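Local coordinates for protein alpha-L-arabinosidase (Xanthomonas axonopodis pv. citri, PDB 6D25) that probably hydrolyses alpha-L-arabinofuranosyl side groups of arabinoxylans, including internal di-substituted units, as a trimeric GH51 arabinofuranosidase, at residues D323-W328 / S353-I358; T327-L332 / S345-L350; L383-K388 / N482-P487. One frame throughout, in Å; residues are numbered along the deposited sequence.

Overall arrangement
The chain starts with strand 29-36 in the mixed beta sheet that its later part completes, then builds the eight parallel strands of the barrel; contacts 1 and 2 both open where the seventh, 319-325, gives way to a loop. Contact 2 (327-332 / 345-350) closes the shorter excursion, with 12 residues between its segments, at the start of helix 346-361. Contact 1 (323-328 / 353-358) encloses it and ties the strand's end to the middle of the same helix; their centres are about 12 Å apart. Contact 3 (383-388 / 482-487) follows in series, bringing the surface hairpin after the eighth strand to a loop of the C-terminal beta domain, about 16 Å from contact 2, centre to centre.

Contact 1: residues D323-W328 / S353-I358; sequences DEWGTW and SLNFDI
One face of the Trp325 indole is covered by Asn355, while an edge of its six-membered ring is turned to the face of the Phe356 ring. The Asn355 contact is a CH-pi interaction: CB of Asn355 stands 4.0 Å from the centroid of the six-membered ring of Trp325, 29° off the ring normal, and its shortest approach is to CZ3 of Trp325 at 3.5 Å. The amide is tilted 30° to the indole and leans over its CE3-CZ3 side, with Asn355 CG 3.6 Å from Trp325 CE3. Phe356 meets the indole differently. The rings form an offset edge-to-face (T-shaped) pair, with planes at 74° and centroids 5.8 Å apart for the six-membered ring of Trp325 and the ring of Phe356; Trp325 CZ2 and Phe356 CE1 touch at 3.8 Å. The first torsion of Trp325 sets CG between backbone N and carbonyl carbon, which swings the indole out from the end of strand 319-325 toward helix 346-361. Met298 of helix 285-312 touches both Trp325 and Asn355, and Ala369 and Ile371 of the neighbouring eighth strand also border the indole, placing the contact in the layer between barrel and helices. ND2 of Asn355 bonds to Val351 O, one turn earlier in its own helix. With the amide's donor thus engaged within the helix, the strand-to-helix attachment rests on dispersion and weak CH-pi and aromatic forces, in buried surroundings suited to them.

Contact 2: residues T327-L332 / S345-L350; sequences TWYAPL and SLRDAL
Tyr329 and Asp348 approach from opposite directions, and the phenol hydroxyl ends on the carboxylate: Tyr329 OH donates to Asp348 OD1 at 2.6 Å. The ring and carboxylate planes stand 70° apart, with Asp348 CG in the plane of the ring at its edge; the hydroxyl reaches OD1 on the syn side, 30° out of the carboxylate plane. Thr327 OG1 gives OD1 a second bond, 2.8 Å long to Asp348 OD1, from the other face of that plane. Two donors therefore grip one oxygen from both faces, which should restrict rotation of the carboxylate and would help to stabilise its negative charge.

Arg347 runs past the tyrosine in the reverse direction. Its CG is anti to the backbone N and its chain bends at chi3, laying the guanidinium against the ring at 23° between planes, with Tyr329 CE1 over a guanidinium face and 3.2 Å from Arg347 NH2. Arg347 NE makes a weak bond to Tyr329 OH, 3.0 Å away, so the hydroxyl both gives and receives. The arginine is also held by Ser279 O, which takes NH2, and by a cation-pi contact with Phe283.

The other carboxylate oxygen serves the helix start: Asp348 OD2 takes the N-H of Ser345 on its anti lone pair, at 2.8 Å from Ser345 N. Ser345 is the N-cap of helix 346-361; its OG takes a weak bond from Arg347 N, and together with Asp348, whose carboxylate returns to Ser345 N, it forms a capping box, whose aspartate here also fastens the loop leaving the seventh strand of the (beta/alpha)8 barrel.

Contact 3: residues L383-K388 / N482-P487; sequences LTDGDK and NTYAQP
Tyr484 lays one ring face under Lys388 CB and brings its hydroxyl end up to the backbone of Leu383, Thr384 and Asp385. Its CG is anti to the carbonyl carbon (chi1 -51°), which directs the phenol at the hairpin, where OH comes within 3.0 Å of Thr384 C. Thr384 O and Asp385 N lie 3.2 and 3.3 Å from Tyr484 OH but at poor angles, so the hydroxyl packs on this peptide without hydrogen-bonding to it. CB of Asp385 is 3.5 Å from Tyr484 OH and CB of Leu383 3.7 Å from it, while the carbonyl oxygen of Leu383 lies at the ring edge, in its plane, 3.6 Å from Tyr484 CE1.

Lys388 CB stands 3.9 Å from the centroid of the Tyr484 ring, 25° off the normal, a CH-pi contact displaced toward the rim. Strands 382-385 and 388-391 form a two-stranded beta hairpin, closed by a type II' turn from Asp385 to Lys388. Tyr484 sits in a tight turn where Thr483 OG1 accepts from Gln486 N at 2.9 Å, an ST motif. Beyond CG the Lys388 chain is extended, crossing the tyrosine at about a right angle and carrying NZ off from 482-487.

Contact 1: residues D323-W328 / S353-I358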
ATOM      1  N   ASP A 323     -10.962  14.881 -17.484  1.00 18.92           N
ATOM      2  CA  ASP A 323      -9.559  15.242 -17.807  1.00 19.87           C
ATOM      3  C   ASP A 323      -8.963  14.304 -18.859  1.00 17.79           C
ATOM      4  O   ASP A 323      -7.780  14.437 -19.142  1.00 16.35           O
ATOM      5  CB  ASP A 323      -8.705  15.458 -16.567  1.00 23.97           C
ATOM      6  CG  ASP A 323      -8.649  14.223 -15.725  1.00 26.07           C
ATOM      7  OD1 ASP A 323      -9.295  13.255 -16.157  1.00 26.12           O
ATOM      8  OD2 ASP A 323      -7.954  14.254 -14.689  1.00 28.10           O
ATOM      9  N   GLU A 324      -9.791  13.470 -19.496  1.00 16.40           N
ATOM     10  CA  GLU A 324      -9.429  12.906 -20.820  1.00 16.44           C
ATOM     11  C   GLU A 324     -10.696  12.823 -21.662  1.00 15.49           C
ATOM     12  O   GLU A 324     -11.659  12.198 -21.244  1.00 15.30           O
ATOM     13  CB  GLU A 324      -8.771  11.514 -20.729  1.00 17.75           C
ATOM     14  CG  GLU A 324      -7.545  11.499 -19.843  1.00 21.09           C
ATOM     15  CD  GLU A 324      -6.885  10.145 -19.624  1.00 23.49           C
ATOM     16  OE1 GLU A 324      -7.252   9.215 -20.364  1.00 26.61           O
ATOM     17  OE2 GLU A 324      -6.033  10.048 -18.693  1.00 28.75           O
ATOM     18  N   TRP A 325     -10.665  13.460 -22.825  1.00 14.82           N
ATOM     19  CA  TRP A 325     -11.679  13.323 -23.847  1.00 14.60           C
ATOM     20  C   TRP A 325     -11.035  13.547 -25.221  1.00 14.42           C
ATOM     21  O   TRP A 325      -9.909  14.030 -25.291  1.00 13.90           O
ATOM     22  CB  TRP A 325     -12.845  14.286 -23.601  1.00 14.38           C
ATOM     23  CG  TRP A 325     -12.491  15.733 -23.753  1.00 14.02           C
ATOM     24  CD1 TRP A 325     -11.924  16.532 -22.803  1.00 13.95           C
ATOM     25  CD2 TRP A 325     -12.691  16.570 -24.908  1.00 13.81           C
ATOM     26  NE1 TRP A 325     -11.713  17.792 -23.293  1.00 13.70           N
ATOM     27  CE2 TRP A 325     -12.206  17.858 -24.569  1.00 13.81           C
ATOM     28  CE3 TRP A 325     -13.205  16.366 -26.191  1.00 14.03           C
ATOM     29  CZ2 TRP A 325     -12.228  18.923 -25.474  1.00 13.74           C
ATOM     30  CZ3 TRP A 325     -13.258  17.426 -27.065  1.00 14.22           C
ATOM     31  CH2 TRP A 325     -12.773  18.689 -26.720  1.00 13.98           C
ATOM     32  N   GLY A 326     -11.774  13.215 -26.253  1.00 14.61           N
ATOM     33  CA  GLY A 326     -11.332  13.357 -27.640  1.00 14.98           C
ATOM     34  C   GLY A 326     -11.358  12.059 -28.408  1.00 15.25           C
ATOM     35  O   GLY A 326     -11.746  11.025 -27.894  1.00 15.23           O
ATOM     36  N   THR A 327     -10.959  12.137 -29.678  1.00 16.02           N
ATOM     37  CA  THR A 327     -11.027  11.012 -30.570  1.00 16.48           C
ATOM     38  C   THR A 327      -9.790  10.128 -30.418  1.00 16.50           C
ATOM     39  O   THR A 327      -8.700  10.590 -30.189  1.00 15.91           O
ATOM     40  CB  THR A 327     -11.184  11.474 -32.024  1.00 17.00           C
ATOM     41  OG1 THR A 327     -10.135  12.391 -32.365  1.00 16.71           O
ATOM     42  CG2 THR A 327     -12.525  12.123 -32.240  1.00 16.62           C
ATOM     43  N   TRP A 328     -10.013   8.840 -30.634  1.00 16.44           N
ATOM     44  CA  TRP A 328      -8.943   7.847 -30.685  1.00 16.80           C
ATOM     45  C   TRP A 328      -9.167   6.960 -31.913  1.00 17.10           C
ATOM     46  O   TRP A 328     -10.150   6.231 -31.972  1.00 16.99           O
ATOM     47  CB  TRP A 328      -8.922   7.037 -29.385  1.00 17.00           C
ATOM     48  CG  TRP A 328      -7.655   6.280 -29.124  1.00 17.25           C
ATOM     49  CD1 TRP A 328      -6.804   5.719 -30.036  1.00 16.98           C
ATOM     50  CD2 TRP A 328      -7.124   5.950 -27.826  1.00 16.97           C
ATOM     51  NE1 TRP A 328      -5.772   5.094 -29.401  1.00 17.08           N
ATOM     52  CE2 TRP A 328      -5.939   5.208 -28.040  1.00 17.48           C
ATOM     53  CE3 TRP A 328      -7.532   6.204 -26.520  1.00 17.46           C
ATOM     54  CZ2 TRP A 328      -5.165   4.714 -26.993  1.00 17.08           C
ATOM     55  CZ3 TRP A 328      -6.748   5.747 -25.476  1.00 17.63           C
ATOM     56  CH2 TRP A 328      -5.577   5.016 -25.717  1.00 17.91           C
ATOM     57  N   SER A 353     -16.154  21.063 -31.065  1.00 15.94           N
ATOM     58  CA  SER A 353     -17.214  22.060 -30.866  1.00 16.31           C
ATOM     59  C   SER A 353     -18.388  21.433 -30.110  1.00 15.84           C
ATOM     60  O   SER A 353     -18.948  22.084 -29.202  1.00 15.84           O
ATOM     61  CB  SER A 353     -17.683  22.732 -32.149  1.00 16.86           C
ATOM     62  OG  SER A 353     -18.284  21.783 -33.001  1.00 19.30           O
ATOM     63  N   LEU A 354     -18.702  20.196 -30.396  1.00 15.29           N
ATOM     64  CA  LEU A 354     -19.847  19.561 -29.715  1.00 15.94           C
ATOM     65  C   LEU A 354     -19.553  19.360 -28.222  1.00 16.06           C
ATOM     66  O   LEU A 354     -20.431  19.552 -27.375  1.00 16.96           O
ATOM     67  CB  LEU A 354     -20.191  18.243 -30.397  1.00 16.43           C
ATOM     68  CG  LEU A 354     -20.649  18.340 -31.847  1.00 17.04           C
ATOM     69  CD1 LEU A 354     -20.780  16.956 -32.442  1.00 17.80           C
ATOM     70  CD2 LEU A 354     -21.954  19.081 -31.943  1.00 17.96           C
ATOM     71  N   ASN A 355     -18.327  18.989 -27.892  1.00 15.90           N
ATOM     72  CA  ASN A 355     -17.934  18.801 -26.514  1.00 16.17           C
ATOM     73  C   ASN A 355     -17.932  20.128 -25.748  1.00 16.25           C
ATOM     74  O   ASN A 355     -18.455  20.187 -24.618  1.00 16.34           O
ATOM     75  CB  ASN A 355     -16.616  18.055 -26.389  1.00 16.05           C
ATOM     76  CG  ASN A 355     -16.818  16.566 -26.503  1.00 17.13           C
ATOM     77  OD1 ASN A 355     -17.082  15.894 -25.496  1.00 17.86           O
ATOM     78  ND2 ASN A 355     -16.690  16.024 -27.725  1.00 17.93           N
ATOM     79  N   PHE A 356     -17.390  21.185 -26.342  1.00 16.11           N
ATOM     80  CA  PHE A 356     -17.460  22.515 -25.696  1.00 16.58           C
ATOM     81  C   PHE A 356     -18.914  22.957 -25.449  1.00 16.90           C
ATOM     82  O   PHE A 356     -19.219  23.475 -24.374  1.00 16.36           O
ATOM     83  CB  PHE A 356     -16.736  23.562 -26.523  1.00 16.49           C
ATOM     84  CG  PHE A 356     -15.254  23.328 -26.674  1.00 16.71           C
ATOM     85  CD1 PHE A 356     -14.506  22.729 -25.666  1.00 17.22           C
ATOM     86  CD2 PHE A 356     -14.585  23.816 -27.781  1.00 17.14           C
ATOM     87  CE1 PHE A 356     -13.124  22.614 -25.767  1.00 16.80           C
ATOM     88  CE2 PHE A 356     -13.204  23.694 -27.871  1.00 16.87           C
ATOM     89  CZ  PHE A 356     -12.492  23.067 -26.885  1.00 16.74           C
ATOM     90  N   ASP A 357     -19.787  22.707 -26.416  1.00 17.45           N
ATOM     91  CA  ASP A 357     -21.208  23.020 -26.236  1.00 18.78           C
ATOM     92  C   ASP A 357     -21.723  22.282 -24.997  1.00 18.89           C
ATOM     93  O   ASP A 357     -22.351  22.878 -24.109  1.00 20.04           O
ATOM     94  CB  ASP A 357     -22.031  22.648 -27.468  1.00 19.66           C
ATOM     95  CG  ASP A 357     -21.780  23.461 -28.740  1.00 20.28           C
ATOM     96  OD1 ASP A 357     -21.110  24.553 -28.660  1.00 20.08           O
ATOM     97  OD2 ASP A 357     -22.261  22.983 -29.851  1.00 22.63           O
ATOM     98  N   ILE A 358     -21.420  20.977 -24.930  1.00 18.81           N
ATOM     99  CA  ILE A 358     -21.948  20.138 -23.856  1.00 18.18           C
ATOM    100  C   ILE A 358     -21.388  20.582 -22.496  1.00 17.90           C
ATOM    101  O   ILE A 358     -22.116  20.730 -21.506  1.00 18.21           O
ATOM    102  CB  ILE A 358     -21.675  18.666 -24.167  1.00 18.43           C
ATOM    103  CG1 ILE A 358     -22.564  18.154 -25.304  1.00 18.37           C
ATOM    104  CG2 ILE A 358     -21.803  17.787 -22.910  1.00 18.76           C
ATOM    105  CD1 ILE A 358     -22.051  16.845 -25.899  1.00 18.42           C
TER

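Contact 2: residues T327-L332 / S345-L350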
ATOM      1  N   THR A 327     -10.959  12.137 -29.678  1.00 16.02           N
ATOM      2  CA  THR A 327     -11.027  11.012 -30.570  1.00 16.48           C
ATOM      3  C   THR A 327      -9.790  10.128 -30.418  1.00 16.50           C
ATOM      4  O   THR A 327      -8.700  10.590 -30.189  1.00 15.91           O
ATOM      5  CB  THR A 327     -11.184  11.474 -32.024  1.00 17.00           C
ATOM      6  OG1 THR A 327     -10.135  12.391 -32.365  1.00 16.71           O
ATOM      7  CG2 THR A 327     -12.525  12.123 -32.240  1.00 16.62           C
ATOM      8  N   TRP A 328     -10.013   8.840 -30.634  1.00 16.44           N
ATOM      9  CA  TRP A 328      -8.943   7.847 -30.685  1.00 16.80           C
ATOM     10  C   TRP A 328      -9.167   6.960 -31.913  1.00 17.10           C
ATOM     11  O   TRP A 328     -10.150   6.231 -31.972  1.00 16.99           O
ATOM     12  CB  TRP A 328      -8.922   7.037 -29.385  1.00 17.00           C
ATOM     13  CG  TRP A 328      -7.655   6.280 -29.124  1.00 17.25           C
ATOM     14  CD1 TRP A 328      -6.804   5.719 -30.036  1.00 16.98           C
ATOM     15  CD2 TRP A 328      -7.124   5.950 -27.826  1.00 16.97           C
ATOM     16  NE1 TRP A 328      -5.772   5.094 -29.401  1.00 17.08           N
ATOM     17  CE2 TRP A 328      -5.939   5.208 -28.040  1.00 17.48           C
ATOM     18  CE3 TRP A 328      -7.532   6.204 -26.520  1.00 17.46           C
ATOM     19  CZ2 TRP A 328      -5.165   4.714 -26.993  1.00 17.08           C
ATOM     20  CZ3 TRP A 328      -6.748   5.747 -25.476  1.00 17.63           C
ATOM     21  CH2 TRP A 328      -5.577   5.016 -25.717  1.00 17.91           C
ATOM     22  N   TYR A 329      -8.231   7.060 -32.864  1.00 17.34           N
ATOM     23  CA  TYR A 329      -8.275   6.359 -34.142  1.00 18.16           C
ATOM     24  C   TYR A 329      -7.177   5.280 -34.220  1.00 18.16           C
ATOM     25  O   TYR A 329      -6.354   5.180 -33.348  1.00 17.25           O
ATOM     26  CB  TYR A 329      -8.069   7.368 -35.283  1.00 18.46           C
ATOM     27  CG  TYR A 329      -9.094   8.481 -35.347  1.00 18.69           C
ATOM     28  CD1 TYR A 329     -10.450   8.191 -35.491  1.00 19.75           C
ATOM     29  CD2 TYR A 329      -8.716   9.810 -35.326  1.00 18.43           C
ATOM     30  CE1 TYR A 329     -11.399   9.204 -35.567  1.00 20.24           C
ATOM     31  CE2 TYR A 329      -9.648  10.834 -35.431  1.00 18.42           C
ATOM     32  CZ  TYR A 329     -10.998  10.531 -35.541  1.00 19.22           C
ATOM     33  OH  TYR A 329     -11.940  11.528 -35.657  1.00 19.81           O
ATOM     34  N   ALA A 330      -7.161   4.523 -35.312  1.00 18.73           N
ATOM     35  CA  ALA A 330      -6.003   3.707 -35.659  1.00 20.26           C
ATOM     36  C   ALA A 330      -4.779   4.623 -35.770  1.00 21.03           C
ATOM     37  O   ALA A 330      -4.883   5.770 -36.228  1.00 22.10           O
ATOM     38  CB  ALA A 330      -6.212   2.958 -36.965  1.00 20.83           C
ATOM     39  N   PRO A 331      -3.620   4.103 -35.424  1.00 21.56           N
ATOM     40  CA  PRO A 331      -2.378   4.848 -35.685  1.00 22.10           C
ATOM     41  C   PRO A 331      -2.152   5.021 -37.196  1.00 22.64           C
ATOM     42  O   PRO A 331      -2.558   4.159 -37.980  1.00 22.23           O
ATOM     43  CB  PRO A 331      -1.291   3.967 -35.064  1.00 22.23           C
ATOM     44  CG  PRO A 331      -1.853   2.559 -35.195  1.00 23.28           C
ATOM     45  CD  PRO A 331      -3.348   2.705 -35.007  1.00 21.99           C
ATOM     46  N   LEU A 332      -1.528   6.125 -37.603  1.00 21.96           N
ATOM     47  CA  LEU A 332      -1.234   6.305 -38.999  1.00 22.73           C
ATOM     48  C   LEU A 332      -0.311   5.184 -39.491  1.00 24.10           C
ATOM     49  O   LEU A 332       0.570   4.718 -38.763  1.00 22.33           O
ATOM     50  CB  LEU A 332      -0.568   7.669 -39.216  1.00 22.49           C
ATOM     51  CG  LEU A 332      -1.506   8.867 -39.111  1.00 21.88           C
ATOM     52  CD1 LEU A 332      -0.719  10.152 -38.892  1.00 21.61           C
ATOM     53  CD2 LEU A 332      -2.400   8.967 -40.320  1.00 22.22           C
ATOM     54  N   SER A 345      -8.919  15.919 -38.599  1.00 16.84           N
ATOM     55  CA  SER A 345      -9.671  16.355 -39.747  1.00 17.20           C
ATOM     56  C   SER A 345     -10.808  17.283 -39.319  1.00 16.74           C
ATOM     57  O   SER A 345     -11.011  17.559 -38.138  1.00 15.96           O
ATOM     58  CB  SER A 345     -10.225  15.152 -40.497  1.00 18.25           C
ATOM     59  OG  SER A 345     -11.319  14.598 -39.781  1.00 18.76           O
ATOM     60  N   LEU A 346     -11.577  17.732 -40.309  1.00 17.00           N
ATOM     61  CA  LEU A 346     -12.795  18.502 -40.018  1.00 17.33           C
ATOM     62  C   LEU A 346     -13.700  17.746 -39.021  1.00 17.30           C
ATOM     63  O   LEU A 346     -14.381  18.383 -38.173  1.00 17.03           O
ATOM     64  CB  LEU A 346     -13.536  18.801 -41.314  1.00 17.56           C
ATOM     65  CG  LEU A 346     -14.812  19.628 -41.182  1.00 17.78           C
ATOM     66  CD1 LEU A 346     -14.545  20.997 -40.560  1.00 17.48           C
ATOM     67  CD2 LEU A 346     -15.500  19.747 -42.559  1.00 18.61           C
ATOM     68  N   ARG A 347     -13.723  16.423 -39.118  1.00 17.52           N
ATOM     69  CA  ARG A 347     -14.526  15.606 -38.192  1.00 17.95           C
ATOM     70  C   ARG A 347     -14.099  15.884 -36.727  1.00 17.40           C
ATOM     71  O   ARG A 347     -14.926  16.003 -35.816  1.00 16.44           O
ATOM     72  CB  ARG A 347     -14.356  14.130 -38.554  1.00 18.63           C
ATOM     73  CG  ARG A 347     -15.218  13.175 -37.729  1.00 19.49           C
ATOM     74  CD  ARG A 347     -15.072  11.724 -38.157  1.00 19.71           C
ATOM     75  NE  ARG A 347     -13.695  11.268 -38.095  1.00 19.84           N
ATOM     76  CZ  ARG A 347     -13.282  10.070 -38.555  1.00 20.68           C
ATOM     77  NH1 ARG A 347     -14.169   9.153 -38.917  1.00 20.20           N
ATOM     78  NH2 ARG A 347     -11.987   9.833 -38.683  1.00 19.86           N
ATOM     79  N   ASP A 348     -12.798  15.983 -36.511  1.00 17.22           N
ATOM     80  CA  ASP A 348     -12.224  16.249 -35.169  1.00 17.09           C
ATOM     81  C   ASP A 348     -12.601  17.652 -34.698  1.00 16.30           C
ATOM     82  O   ASP A 348     -12.869  17.847 -33.501  1.00 15.38           O
ATOM     83  CB  ASP A 348     -10.733  15.979 -35.170  1.00 18.13           C
ATOM     84  CG  ASP A 348     -10.469  14.522 -35.514  1.00 19.59           C
ATOM     85  OD1 ASP A 348     -10.882  13.661 -34.688  1.00 22.57           O
ATOM     86  OD2 ASP A 348      -9.966  14.225 -36.635  1.00 20.54           O
ATOM     87  N   ALA A 349     -12.630  18.623 -35.615  1.00 15.78           N
ATOM     88  CA  ALA A 349     -13.102  19.971 -35.246  1.00 15.30           C
ATOM     89  C   ALA A 349     -14.528  19.885 -34.700  1.00 15.50           C
ATOM     90  O   ALA A 349     -14.818  20.481 -33.654  1.00 14.76           O
ATOM     91  CB  ALA A 349     -13.035  20.882 -36.420  1.00 15.41           C
ATOM     92  N   LEU A 350     -15.422  19.180 -35.420  1.00 15.68           N
ATOM     93  CA  LEU A 350     -16.804  19.082 -34.923  1.00 16.40           C
ATOM     94  C   LEU A 350     -16.861  18.363 -33.570  1.00 16.35           C
ATOM     95  O   LEU A 350     -17.699  18.719 -32.720  1.00 16.83           O
ATOM     96  CB  LEU A 350     -17.703  18.409 -35.972  1.00 17.25           C
ATOM     97  CG  LEU A 350     -18.351  19.393 -36.948  1.00 17.98           C
ATOM     98  CD1 LEU A 350     -17.371  19.878 -38.008  1.00 18.39           C
ATOM     99  CD2 LEU A 350     -19.558  18.817 -37.610  1.00 18.94           C
TER

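Contact 3: residues L383-K388 / N482-P487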
ATOM      1  N   LEU A 383       0.850  19.351 -34.748  1.00 17.11           N
ATOM      2  CA  LEU A 383       1.681  18.254 -35.197  1.00 18.79           C
ATOM      3  C   LEU A 383       3.039  18.841 -35.602  1.00 19.22           C
ATOM      4  O   LEU A 383       3.075  19.904 -36.221  1.00 19.85           O
ATOM      5  CB  LEU A 383       1.039  17.502 -36.371  1.00 20.06           C
ATOM      6  CG  LEU A 383      -0.408  17.055 -36.145  1.00 20.98           C
ATOM      7  CD1 LEU A 383      -0.944  16.371 -37.390  1.00 22.71           C
ATOM      8  CD2 LEU A 383      -0.495  16.077 -34.993  1.00 20.80           C
ATOM      9  N   THR A 384       4.124  18.205 -35.186  1.00 19.92           N
ATOM     10  CA  THR A 384       5.473  18.636 -35.539  1.00 21.30           C
ATOM     11  C   THR A 384       6.239  17.466 -36.144  1.00 22.87           C
ATOM     12  O   THR A 384       5.966  16.298 -35.875  1.00 21.84           O
ATOM     13  CB  THR A 384       6.277  19.170 -34.352  1.00 21.39           C
ATOM     14  OG1 THR A 384       6.617  18.088 -33.495  1.00 21.13           O
ATOM     15  CG2 THR A 384       5.555  20.229 -33.562  1.00 21.12           C
ATOM     16  N   ASP A 385       7.224  17.822 -36.954  1.00 24.51           N
ATOM     17  CA  ASP A 385       8.130  16.856 -37.521  1.00 25.48           C
ATOM     18  C   ASP A 385       9.459  17.569 -37.813  1.00 25.17           C
ATOM     19  O   ASP A 385       9.573  18.275 -38.828  1.00 23.89           O
ATOM     20  CB  ASP A 385       7.526  16.270 -38.800  1.00 27.58           C
ATOM     21  CG  ASP A 385       8.418  15.233 -39.472  1.00 31.22           C
ATOM     22  OD1 ASP A 385       9.425  14.835 -38.883  1.00 32.47           O
ATOM     23  OD2 ASP A 385       8.090  14.839 -40.563  1.00 34.89           O
ATOM     24  N   GLY A 386      10.393  17.460 -36.893  1.00 23.83           N
ATOM     25  CA  GLY A 386      11.552  18.302 -36.921  1.00 25.64           C
ATOM     26  C   GLY A 386      11.129  19.755 -36.865  1.00 25.54           C
ATOM     27  O   GLY A 386      10.255  20.092 -36.072  1.00 25.25           O
ATOM     28  N   ASP A 387      11.677  20.611 -37.718  1.00 27.17           N
ATOM     29  CA  ASP A 387      11.361  22.021 -37.617  1.00 28.27           C
ATOM     30  C   ASP A 387       9.981  22.334 -38.225  1.00 27.48           C
ATOM     31  O   ASP A 387       9.562  23.449 -38.099  1.00 27.35           O
ATOM     32  CB  ASP A 387      12.468  22.914 -38.188  1.00 30.98           C
ATOM     33  CG  ASP A 387      12.716  22.769 -39.680  1.00 33.84           C
ATOM     34  OD1 ASP A 387      11.971  22.065 -40.358  1.00 36.36           O
ATOM     35  OD2 ASP A 387      13.725  23.300 -40.148  1.00 37.57           O
ATOM     36  N   LYS A 388       9.275  21.367 -38.800  1.00 26.23           N
ATOM     37  CA  LYS A 388       7.938  21.618 -39.360  1.00 27.13           C
ATOM     38  C   LYS A 388       6.862  21.574 -38.266  1.00 24.69           C
ATOM     39  O   LYS A 388       6.954  20.794 -37.329  1.00 23.55           O
ATOM     40  CB  LYS A 388       7.626  20.561 -40.412  1.00 29.65           C
ATOM     41  CG  LYS A 388       8.529  20.603 -41.638  1.00 33.35           C
ATOM     42  CD  LYS A 388       8.338  19.445 -42.583  1.00 35.16           C
ATOM     43  CE  LYS A 388       9.493  19.403 -43.555  1.00 40.55           C
ATOM     44  NZ  LYS A 388       9.340  18.293 -44.499  1.00 43.59           N
ATOM     45  N   ASN A 482      -5.149  19.081 -42.214  1.00 17.90           N
ATOM     46  CA  ASN A 482      -4.020  19.958 -42.488  1.00 17.83           C
ATOM     47  C   ASN A 482      -2.731  19.129 -42.522  1.00 18.91           C
ATOM     48  O   ASN A 482      -2.557  18.189 -41.726  1.00 19.31           O
ATOM     49  CB  ASN A 482      -3.952  21.058 -41.433  1.00 17.23           C
ATOM     50  CG  ASN A 482      -5.089  22.041 -41.546  1.00 17.38           C
ATOM     51  OD1 ASN A 482      -5.626  22.221 -42.649  1.00 17.07           O
ATOM     52  ND2 ASN A 482      -5.474  22.649 -40.419  1.00 16.82           N
ATOM     53  N   THR A 483      -1.839  19.497 -43.421  1.00 19.77           N
ATOM     54  CA  THR A 483      -0.495  18.909 -43.525  1.00 20.62           C
ATOM     55  C   THR A 483       0.545  20.038 -43.615  1.00 21.49           C
ATOM     56  O   THR A 483       0.210  21.189 -43.849  1.00 20.63           O
ATOM     57  CB  THR A 483      -0.375  18.029 -44.774  1.00 21.24           C
ATOM     58  OG1 THR A 483      -0.595  18.874 -45.902  1.00 21.62           O
ATOM     59  CG2 THR A 483      -1.364  16.883 -44.797  1.00 21.60           C
ATOM     60  N   TYR A 484       1.816  19.692 -43.499  1.00 22.62           N
ATOM     61  CA  TYR A 484       2.929  20.648 -43.647  1.00 24.49           C
ATOM     62  C   TYR A 484       2.865  21.296 -45.043  1.00 25.32           C
ATOM     63  O   TYR A 484       3.031  22.519 -45.170  1.00 25.86           O
ATOM     64  CB  TYR A 484       4.268  19.967 -43.338  1.00 25.39           C
ATOM     65  CG  TYR A 484       4.293  19.216 -42.024  1.00 26.20           C
ATOM     66  CD1 TYR A 484       4.138  19.906 -40.830  1.00 26.26           C
ATOM     67  CD2 TYR A 484       4.449  17.833 -41.944  1.00 26.29           C
ATOM     68  CE1 TYR A 484       4.116  19.261 -39.601  1.00 26.06           C
ATOM     69  CE2 TYR A 484       4.416  17.172 -40.727  1.00 26.12           C
ATOM     70  CZ  TYR A 484       4.235  17.888 -39.545  1.00 26.45           C
ATOM     71  OH  TYR A 484       4.210  17.306 -38.318  1.00 27.27           O
ATOM     72  N   ALA A 485       2.532  20.511 -46.065  1.00 26.32           N
ATOM     73  CA  ALA A 485       2.418  20.999 -47.450  1.00 26.98           C
ATOM     74  C   ALA A 485       1.148  21.835 -47.653  1.00 28.04           C
ATOM     75  O   ALA A 485       1.134  22.675 -48.512  1.00 29.32           O
ATOM     76  CB  ALA A 485       2.440  19.830 -48.436  1.00 27.46           C
ATOM     77  N   GLN A 486       0.059  21.528 -46.943  1.00 27.64           N
ATOM     78  CA  GLN A 486      -1.256  22.204 -47.064  1.00 27.26           C
ATOM     79  C   GLN A 486      -1.727  22.599 -45.652  1.00 24.65           C
ATOM     80  O   GLN A 486      -2.649  22.007 -45.101  1.00 23.15           O
ATOM     81  CB  GLN A 486      -2.335  21.311 -47.681  1.00 31.02           C
ATOM     82  CG  GLN A 486      -2.003  20.752 -49.044  1.00 35.63           C
ATOM     83  CD  GLN A 486      -1.991  21.796 -50.117  1.00 40.54           C
ATOM     84  OE1 GLN A 486      -2.531  22.884 -49.966  1.00 46.95           O
ATOM     85  NE2 GLN A 486      -1.332  21.462 -51.213  1.00 46.05           N
ATOM     86  N   PRO A 487      -1.084  23.593 -45.064  1.00 21.95           N
ATOM     87  CA  PRO A 487      -1.227  23.853 -43.646  1.00 21.62           C
ATOM     88  C   PRO A 487      -2.543  24.538 -43.288  1.00 20.76           C
ATOM     89  O   PRO A 487      -2.875  24.567 -42.119  1.00 20.18           O
ATOM     90  CB  PRO A 487      -0.045  24.780 -43.309  1.00 21.65           C
ATOM     91  CG  PRO A 487       0.283  25.469 -44.594  1.00 22.34           C
ATOM     92  CD  PRO A 487      -0.008  24.416 -45.649  1.00 22.78           C
TER